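Local coordinates for thioredoxin-like protein (Bacteroides caccae ATCC 43185, PDB 4YOD) that is of unconfirmed function but probably acts as a thiol-disulfide oxidoreductase, pairing a helical N-terminal region with a C-terminal thioredoxin-like fold, at residues A[79-93]-A[116-130]. Sequence-based numbering, arbitrary orientation.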
loop_
_atom_site.group_PDB
_atom_site.type_symbol
_atom_site.label_atom_id
_atom_site.label_comp_id
_atom_site.label_asym_id
_atom_site.label_seq_id
_atom_site.Cartn_x
_atom_site.Cartn_y
_atom_site.Cartn_z
ATOM N N ILE A 79 -13.239 9.066 -4.989
ATOM C CA ILE A 79 -11.944 9.720 -4.744
ATOM C C ILE A 79 -11.555 10.570 -5.979
ATOM O O ILE A 79 -11.208 11.737 -5.833
ATOM C CB ILE A 79 -10.837 8.672 -4.430
ATOM C CG1 ILE A 79 -11.078 7.977 -3.094
ATOM C CG2 ILE A 79 -9.452 9.345 -4.426
ATOM C CD1 ILE A 79 -10.412 6.572 -3.050
ATOM N N ARG A 80 -11.635 9.979 -7.181
ATOM C CA ARG A 80 -11.331 10.676 -8.441
ATOM C C ARG A 80 -12.207 11.948 -8.597
ATOM O O ARG A 80 -11.657 13.030 -8.849
ATOM C CB ARG A 80 -11.503 9.735 -9.654
ATOM C CG ARG A 80 -11.278 10.417 -11.011
ATOM C CD ARG A 80 -9.849 10.885 -11.174
ATOM N NE ARG A 80 -9.648 11.722 -12.360
ATOM C CZ ARG A 80 -9.077 11.301 -13.480
ATOM N NH1 ARG A 80 -8.668 10.044 -13.593
ATOM N NH2 ARG A 80 -8.906 12.133 -14.496
ATOM N N LYS A 81 -13.546 11.819 -8.430
ATOM C CA LYS A 81 -14.456 12.978 -8.528
ATOM C C LYS A 81 -14.102 14.083 -7.525
ATOM O O LYS A 81 -14.154 15.252 -7.891
ATOM C CB LYS A 81 -15.922 12.574 -8.313
ATOM C CG LYS A 81 -16.561 11.908 -9.513
ATOM C CD LYS A 81 -18.000 11.516 -9.197
ATOM C CE LYS A 81 -18.558 10.518 -10.186
ATOM N NZ LYS A 81 -18.765 11.119 -11.531
ATOM N N THR A 82 -13.720 13.715 -6.282
ATOM C CA THR A 82 -13.365 14.682 -5.221
ATOM C C THR A 82 -12.115 15.469 -5.637
ATOM O O THR A 82 -12.157 16.694 -5.589
ATOM C CB THR A 82 -13.208 13.968 -3.876
ATOM O OG1 THR A 82 -14.472 13.402 -3.545
ATOM C CG2 THR A 82 -12.742 14.889 -2.763
ATOM N N ILE A 83 -11.036 14.782 -6.075
ATOM C CA ILE A 83 -9.807 15.455 -6.530
ATOM C C ILE A 83 -10.117 16.372 -7.732
ATOM O O ILE A 83 -9.654 17.513 -7.738
ATOM C CB ILE A 83 -8.625 14.471 -6.845
ATOM C CG1 ILE A 83 -8.332 13.494 -5.664
ATOM C CG2 ILE A 83 -7.352 15.248 -7.251
ATOM C CD1 ILE A 83 -8.037 14.109 -4.230
ATOM N N ASP A 84 -10.925 15.899 -8.707
ATOM C CA ASP A 84 -11.296 16.680 -9.906
ATOM C C ASP A 84 -11.943 17.999 -9.515
ATOM O O ASP A 84 -11.651 19.035 -10.116
ATOM C CB ASP A 84 -12.243 15.895 -10.824
ATOM C CG ASP A 84 -11.593 14.763 -11.615
ATOM O OD1 ASP A 84 -10.347 14.653 -11.587
ATOM O OD2 ASP A 84 -12.336 13.984 -12.256
ATOM N N ARG A 85 -12.800 17.966 -8.488
ATOM C CA ARG A 85 -13.471 19.163 -7.965
ATOM C C ARG A 85 -12.487 20.201 -7.436
ATOM O O ARG A 85 -12.796 21.382 -7.482
ATOM C CB ARG A 85 -14.441 18.788 -6.830
ATOM C CG ARG A 85 -15.805 18.271 -7.311
ATOM C CD ARG A 85 -16.808 18.239 -6.154
ATOM N NE ARG A 85 -17.162 19.599 -5.719
ATOM C CZ ARG A 85 -17.723 19.906 -4.554
ATOM N NH1 ARG A 85 -18.029 18.952 -3.683
ATOM N NH2 ARG A 85 -17.980 21.173 -4.248
ATOM N N THR A 86 -11.316 19.774 -6.914
ATOM C CA THR A 86 -10.357 20.709 -6.307
ATOM C C THR A 86 -9.565 21.507 -7.361
ATOM O O THR A 86 -8.886 22.459 -6.999
ATOM C CB THR A 86 -9.429 20.004 -5.308
ATOM O OG1 THR A 86 -8.468 19.245 -6.008
ATOM C CG2 THR A 86 -10.178 19.145 -4.303
ATOM N N ASN A 87 -9.683 21.143 -8.659
ATOM C CA ASN A 87 -9.064 21.851 -9.787
ATOM C C ASN A 87 -9.568 23.306 -9.894
ATOM O O ASN A 87 -8.995 24.096 -10.641
ATOM C CB ASN A 87 -9.337 21.115 -11.094
ATOM C CG ASN A 87 -8.422 19.942 -11.290
ATOM O OD1 ASN A 87 -7.198 20.074 -11.320
ATOM N ND2 ASN A 87 -8.987 18.773 -11.436
ATOM N N VAL A 88 -10.611 23.664 -9.139
ATOM C CA VAL A 88 -11.146 25.043 -9.129
ATOM C C VAL A 88 -10.134 26.051 -8.521
ATOM O O VAL A 88 -10.235 27.251 -8.775
ATOM C CB VAL A 88 -12.517 25.157 -8.417
ATOM C CG1 VAL A 88 -13.611 24.484 -9.239
ATOM C CG2 VAL A 88 -12.465 24.595 -6.996
ATOM N N ASP A 89 -9.181 25.569 -7.711
ATOM C CA ASP A 89 -8.180 26.433 -7.080
ATOM C C ASP A 89 -6.900 25.636 -6.906
ATOM O O ASP A 89 -6.899 24.625 -6.203
ATOM C CB ASP A 89 -8.703 26.982 -5.724
ATOM C CG ASP A 89 -7.828 28.049 -5.092
ATOM O OD1 ASP A 89 -6.666 27.736 -4.744
ATOM O OD2 ASP A 89 -8.324 29.183 -4.887
ATOM N N LYS A 90 -5.812 26.095 -7.537
ATOM C CA LYS A 90 -4.507 25.420 -7.510
ATOM C C LYS A 90 -3.983 25.192 -6.076
ATOM O O LYS A 90 -3.427 24.139 -5.798
ATOM C CB LYS A 90 -3.483 26.227 -8.327
ATOM C CG LYS A 90 -2.166 25.497 -8.541
ATOM C CD LYS A 90 -1.342 26.120 -9.670
ATOM C CE LYS A 90 0.095 25.636 -9.708
ATOM N NZ LYS A 90 0.209 24.182 -9.429
ATOM N N LYS A 91 -4.149 26.168 -5.182
ATOM C CA LYS A 91 -3.682 26.028 -3.802
ATOM C C LYS A 91 -4.505 24.970 -2.998
ATOM O O LYS A 91 -3.938 24.277 -2.149
ATOM C CB LYS A 91 -3.702 27.378 -3.095
ATOM C CG LYS A 91 -2.630 28.337 -3.618
ATOM C CD LYS A 91 -2.552 29.622 -2.795
ATOM C CE LYS A 91 -1.653 30.647 -3.446
ATOM N NZ LYS A 91 -1.737 31.970 -2.770
ATOM N N VAL A 92 -5.814 24.831 -3.284
ATOM C CA VAL A 92 -6.680 23.833 -2.643
ATOM C C VAL A 92 -6.340 22.426 -3.206
ATOM O O VAL A 92 -6.245 21.462 -2.439
ATOM C CB VAL A 92 -8.181 24.187 -2.780
ATOM C CG1 VAL A 92 -9.063 23.098 -2.171
ATOM C CG2 VAL A 92 -8.471 25.521 -2.098
ATOM N N PHE A 93 -6.129 22.325 -4.532
ATOM C CA PHE A 93 -5.720 21.068 -5.181
ATOM C C PHE A 93 -4.449 20.536 -4.513
ATOM O O PHE A 93 -4.406 19.357 -4.119
ATOM C CB PHE A 93 -5.499 21.305 -6.693
ATOM C CG PHE A 93 -5.056 20.064 -7.447
ATOM C CD1 PHE A 93 -3.711 19.714 -7.515
ATOM C CD2 PHE A 93 -5.973 19.285 -8.136
ATOM C CE1 PHE A 93 -3.304 18.567 -8.211
ATOM C CE2 PHE A 93 -5.563 18.144 -8.834
ATOM C CZ PHE A 93 -4.232 17.805 -8.877
ATOM N N PHE A 116 -6.492 3.295 -2.860
ATOM C CA PHE A 116 -7.190 4.576 -2.746
ATOM C C PHE A 116 -6.301 5.703 -3.279
ATOM O O PHE A 116 -6.806 6.710 -3.758
ATOM C CB PHE A 116 -7.606 4.860 -1.290
ATOM C CG PHE A 116 -8.642 3.981 -0.615
ATOM C CD1 PHE A 116 -9.424 3.094 -1.354
ATOM C CD2 PHE A 116 -8.882 4.088 0.752
ATOM C CE1 PHE A 116 -10.387 2.295 -0.724
ATOM C CE2 PHE A 116 -9.850 3.288 1.377
ATOM C CZ PHE A 116 -10.581 2.392 0.634
ATOM N N TYR A 117 -4.966 5.550 -3.194
ATOM C CA TYR A 117 -4.055 6.582 -3.665
ATOM C C TYR A 117 -3.925 6.609 -5.208
ATOM O O TYR A 117 -3.767 7.695 -5.772
ATOM C CB TYR A 117 -2.681 6.428 -2.999
ATOM C CG TYR A 117 -1.789 7.627 -3.211
ATOM C CD1 TYR A 117 -2.196 8.906 -2.821
ATOM C CD2 TYR A 117 -0.537 7.490 -3.790
ATOM C CE1 TYR A 117 -1.387 10.017 -3.043
ATOM C CE2 TYR A 117 0.311 8.584 -3.942
ATOM C CZ TYR A 117 -0.116 9.846 -3.567
ATOM O OH TYR A 117 0.713 10.913 -3.827
ATOM N N ILE A 118 -3.994 5.437 -5.891
ATOM C CA ILE A 118 -3.903 5.352 -7.368
ATOM C C ILE A 118 -4.928 6.315 -8.067
ATOM O O ILE A 118 -4.442 7.120 -8.869
ATOM C CB ILE A 118 -3.994 3.893 -7.862
ATOM C CG1 ILE A 118 -2.627 3.177 -7.602
ATOM C CG2 ILE A 118 -4.396 3.797 -9.350
ATOM C CD1 ILE A 118 -2.703 1.621 -7.587
ATOM N N PRO A 119 -6.272 6.361 -7.750
ATOM C CA PRO A 119 -7.140 7.377 -8.403
ATOM C C PRO A 119 -6.709 8.832 -8.110
ATOM O O PRO A 119 -6.906 9.683 -8.974
ATOM C CB PRO A 119 -8.544 7.089 -7.846
ATOM C CG PRO A 119 -8.342 6.238 -6.648
ATOM C CD PRO A 119 -7.062 5.472 -6.873
ATOM N N VAL A 120 -6.095 9.123 -6.934
ATOM C CA VAL A 120 -5.550 10.480 -6.660
ATOM C C VAL A 120 -4.430 10.796 -7.694
ATOM O O VAL A 120 -4.435 11.872 -8.273
ATOM C CB VAL A 120 -5.025 10.685 -5.215
ATOM C CG1 VAL A 120 -4.547 12.125 -5.005
ATOM C CG2 VAL A 120 -6.085 10.313 -4.169
ATOM N N LEU A 121 -3.490 9.846 -7.909
ATOM C CA LEU A 121 -2.363 9.989 -8.842
ATOM C C LEU A 121 -2.842 10.157 -10.253
ATOM O O LEU A 121 -2.262 10.949 -10.993
ATOM C CB LEU A 121 -1.428 8.768 -8.750
ATOM C CG LEU A 121 -0.629 8.627 -7.458
ATOM C CD1 LEU A 121 0.097 7.298 -7.421
ATOM C CD2 LEU A 121 0.340 9.813 -7.258
ATOM N N GLU A 122 -3.924 9.416 -10.632
ATOM C CA GLU A 122 -4.540 9.482 -11.965
ATOM C C GLU A 122 -5.152 10.874 -12.181
ATOM O O GLU A 122 -5.007 11.467 -13.262
ATOM C CB GLU A 122 -5.601 8.372 -12.128
ATOM C CG GLU A 122 -4.995 6.961 -12.260
ATOM C CD GLU A 122 -5.971 5.792 -12.316
ATOM O OE1 GLU A 122 -7.098 5.909 -11.778
ATOM O OE2 GLU A 122 -5.591 4.737 -12.872
ATOM N N ALA A 123 -5.814 11.413 -11.147
ATOM C CA ALA A 123 -6.394 12.762 -11.227
ATOM C C ALA A 123 -5.303 13.812 -11.351
ATOM O O ALA A 123 -5.490 14.776 -12.074
ATOM C CB ALA A 123 -7.245 13.036 -9.996
HETATM N N MSE A 124 -4.150 13.622 -10.674
HETATM C CA MSE A 124 -3.043 14.583 -10.756
HETATM C C MSE A 124 -2.396 14.579 -12.149
HETATM O O MSE A 124 -2.149 15.644 -12.707
HETATM C CB MSE A 124 -1.998 14.302 -9.667
HETATM C CG MSE A 124 -2.570 14.501 -8.233
HETATM SE SE MSE A 124 -1.317 13.979 -6.847
HETATM C CE MSE A 124 -0.124 15.523 -6.890
ATOM N N ALA A 125 -2.175 13.395 -12.728
ATOM C CA ALA A 125 -1.606 13.288 -14.065
ATOM C C ALA A 125 -2.537 13.925 -15.108
ATOM O O ALA A 125 -2.045 14.452 -16.105
ATOM C CB ALA A 125 -1.341 11.834 -14.407
ATOM N N ALA A 126 -3.862 13.945 -14.842
ATOM C CA ALA A 126 -4.863 14.526 -15.758
ATOM C C ALA A 126 -5.282 15.937 -15.345
ATOM O O ALA A 126 -6.245 16.474 -15.893
ATOM C CB ALA A 126 -6.097 13.632 -15.804
ATOM N N SER A 127 -4.581 16.539 -14.379
ATOM C CA SER A 127 -4.994 17.845 -13.870
ATOM C C SER A 127 -4.584 19.021 -14.763
ATOM O O SER A 127 -3.406 19.214 -15.039
ATOM C CB SER A 127 -4.455 18.064 -12.465
ATOM O OG SER A 127 -4.700 19.398 -12.030
ATOM N N PRO A 128 -5.548 19.903 -15.095
ATOM C CA PRO A 128 -5.200 21.110 -15.862
ATOM C C PRO A 128 -4.565 22.230 -14.993
ATOM O O PRO A 128 -4.132 23.237 -15.546
ATOM C CB PRO A 128 -6.547 21.543 -16.440
ATOM C CG PRO A 128 -7.548 21.062 -15.467
ATOM C CD PRO A 128 -6.997 19.846 -14.796
ATOM N N VAL A 129 -4.506 22.082 -13.655
ATOM C CA VAL A 129 -3.903 23.121 -12.801
ATOM C C VAL A 129 -2.422 22.844 -12.526
ATOM O O VAL A 129 -1.747 23.742 -12.024
ATOM C CB VAL A 129 -4.652 23.414 -11.475
ATOM C CG1 VAL A 129 -6.065 23.913 -11.747
ATOM C CG2 VAL A 129 -4.642 22.218 -10.513
ATOM N N LEU A 130 -1.914 21.634 -12.844
ATOM C CA LEU A 130 -0.505 21.331 -12.605
ATOM C C LEU A 130 0.349 21.620 -13.823
ATOM O O LEU A 130 -0.026 21.264 -14.943
ATOM C CB LEU A 130 -0.269 19.867 -12.163
ATOM C CG LEU A 130 -0.820 19.389 -10.816
ATOM C CD1 LEU A 130 -0.431 17.916 -10.560
ATOM C CD2 LEU A 130 -0.355 20.277 -9.636
HETATM O O HOH W 1 -9.131 7.768 -11.772
HETATM O O HOH W 2 -7.804 16.202 -12.043
#
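Ile79 and Ile83 face Val120 and Ala123 where helix 72-85 packs against helix 114-125; the axes of segments 79-85 and 116-125 cross at -36° and come within 8.6 Å. Here the fit is close: Ile79 CG2 meets Val120 CG2 at 3.5 Å, the two side chains crossing at about a right angle, while Ile83 CG2 presses on the methyl of Ala123. Ile96 and Thr97 of helix 90-105 touch Ile83, and Ala100 touches Val120. At the other end of the contact Phe93, its CG anti to the backbone N (chi1 179°), carries its ring in under the turn after helix 114-125. Val129 CG2 sits over one ring face in a CH-pi contact, 4.0 Å from the centroid, and Leu130 CG and Met124 CG touch ring carbons. Over the ring too, Ser127 OG donates to Asn87 OD1 at 2.7 Å, in the carbonyl plane, and accepts from Val129 N in an ST turn.

The outer side is looser and bridged by two waters. The Arg80 chain, bent at chi2 (65°), lays one guanidinium face over the Glu122-Ala123 backbone; NE forms a salt bridge with Asp84 OD1 at 3.1 Å, in the guanidinium plane but tilted from that of the carboxylate, on the syn side. NH1 reaches Glu122 OE1 through one water; the other links Asp84 OD1, Asn87 ND2 and Ala123 O. An alanine in place of Arg80 would probably leave the Asp84 carboxylate without its charged mate and uncover the backbone at Ala123. Lys90 NZ makes a weak bond to Val129 O, its salt bridge going to Glu134 of helix 132-146. In this all-helical region, its sequence family in the TPR clan, apolar side chains thus supply the close fit, while polar bonds and waters join the turns and the solvent side.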